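Local coordinates for pumilio domain-containing protein C56F2.08c (Schizosaccharomyces pombe, PDB 6NX5) that probably binds AU-rich elements in the 3' untranslated regions of messenger RNAs, this chain being its N-terminal RNA recognition motif domain, at residues S18-H21 / A22-A26. Sequence-based numbering, arbitrary orientation. Where two conformers were deposited one is given.
Sequences SAIH and ALFSA
Ser-25 N donates to His-21 O at 2.9 Å, and Phe-24 N to Ile-20 O, also at 2.9 Å; these are i+4 to i bonds of the alpha-helix. The same pattern joins Leu-23 N to Ala-19 O at 3.1 Å and Ala-22 N to Ser-18 O at 3.2 Å. In the model Ser-25 OG also lies 2.8 Å from His-21 O, but this bond is doubtful because OG sits too close to the imidazole. Ala-19 and Ala-22 put only a methyl group on the more exposed part of the helix, whereas His-21 carries its ring to Ile-33 of strand 30-35. On the buried side, Ile-20 and Phe-24 extend in the same direction: CG2 of Ile-20, held anti to its backbone N by a chi1 of -69° for CG1, meets CD2 of Phe-24 at 3.7 Å, while Ile-20 O sits in the ring plane at the edge of Phe-24. A branched and a flat apolar residue, one turn apart, thus fill the side facing the sheet: Ile-20 reaches Met-35, Ala-42 and Val-44, and Phe-24 packs on Leu-6, Val-8, Val-30 and Val-44. Helix 17-24, the first helix of the RRM fold, is thereby seated across strands 4-9, 30-35 and 42-46.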
loop_
_atom_site.group_PDB
_atom_site.type_symbol
_atom_site.label_atom_id
_atom_site.label_comp_id
_atom_site.label_asym_id
_atom_site.label_seq_id
_atom_site.Cartn_x
_atom_site.Cartn_y
_atom_site.Cartn_z
ATOM N N SER A 18 13.065 3.816 -9.267
ATOM C CA SER A 18 13.781 3.091 -10.311
ATOM C C SER A 18 14.555 1.913 -9.730
ATOM O O SER A 18 14.609 0.842 -10.339
ATOM C CB SER A 18 14.718 4.038 -11.063
ATOM O OG SER A 18 15.670 4.591 -10.181
ATOM N N ALA A 19 15.146 2.083 -8.546
ATOM C CA ALA A 19 15.831 0.963 -7.911
ATOM C C ALA A 19 14.848 -0.150 -7.562
ATOM O O ALA A 19 15.152 -1.339 -7.724
ATOM C CB ALA A 19 16.580 1.441 -6.664
ATOM N N ILE A 20 13.655 0.221 -7.107
ATOM C CA ILE A 20 12.671 -0.782 -6.717
ATOM C C ILE A 20 12.212 -1.587 -7.928
ATOM O O ILE A 20 12.047 -2.810 -7.843
ATOM C CB ILE A 20 11.507 -0.095 -5.984
ATOM C CG1 ILE A 20 12.029 0.418 -4.638
ATOM C CG2 ILE A 20 10.329 -1.055 -5.797
ATOM C CD1 ILE A 20 11.110 1.348 -3.942
ATOM N N HIS A 21 11.998 -0.928 -9.071
ATOM C CA HIS A 21 11.629 -1.669 -10.278
ATOM C C HIS A 21 12.704 -2.676 -10.648
ATOM O O HIS A 21 12.406 -3.835 -10.961
ATOM C CB HIS A 21 11.368 -0.717 -11.448
ATOM C CG HIS A 21 10.900 -1.411 -12.689
ATOM N ND1 HIS A 21 11.722 -2.232 -13.431
ATOM C CD2 HIS A 21 9.692 -1.432 -13.303
ATOM C CE1 HIS A 21 11.051 -2.698 -14.469
ATOM N NE2 HIS A 21 9.818 -2.230 -14.413
ATOM N N ALA A 22 13.965 -2.245 -10.633
ATOM C CA ALA A 22 15.060 -3.156 -10.933
ATOM C C ALA A 22 15.012 -4.395 -10.049
ATOM O O ALA A 22 15.150 -5.523 -10.537
ATOM C CB ALA A 22 16.397 -2.426 -10.771
ATOM N N LEU A 23 14.778 -4.208 -8.752
ATOM C CA LEU A 23 14.783 -5.332 -7.824
ATOM C C LEU A 23 13.583 -6.246 -8.042
ATOM O O LEU A 23 13.721 -7.474 -8.046
ATOM C CB LEU A 23 14.803 -4.814 -6.389
ATOM C CG LEU A 23 14.630 -5.823 -5.258
ATOM C CD1 LEU A 23 15.914 -6.605 -5.044
ATOM C CD2 LEU A 23 14.214 -5.102 -3.987
ATOM N N PHE A 24 12.398 -5.675 -8.234
ATOM C CA PHE A 24 11.219 -6.529 -8.293
ATOM C C PHE A 24 10.983 -7.121 -9.680
ATOM O O PHE A 24 10.248 -8.109 -9.802
ATOM C CB PHE A 24 9.996 -5.747 -7.798
ATOM C CG PHE A 24 9.902 -5.693 -6.303
ATOM C CD1 PHE A 24 9.110 -6.611 -5.615
ATOM C CD2 PHE A 24 10.625 -4.761 -5.575
ATOM C CE1 PHE A 24 9.020 -6.580 -4.242
ATOM C CE2 PHE A 24 10.567 -4.743 -4.191
ATOM C CZ PHE A 24 9.754 -5.654 -3.525
ATOM N N SER A 25 11.619 -6.583 -10.723
ATOM C CA SER A 25 11.477 -7.179 -12.048
ATOM C C SER A 25 12.140 -8.547 -12.168
ATOM O O SER A 25 11.919 -9.229 -13.171
ATOM C CB SER A 25 12.044 -6.245 -13.117
ATOM O OG SER A 25 11.274 -5.064 -13.221
ATOM N N ALA A 26 12.929 -8.973 -11.179
ATOM C CA ALA A 26 13.471 -10.324 -11.218
ATOM C C ALA A 26 12.381 -11.389 -11.162
ATOM O O ALA A 26 12.622 -12.522 -11.586
ATOM C CB ALA A 26 14.449 -10.542 -10.067
#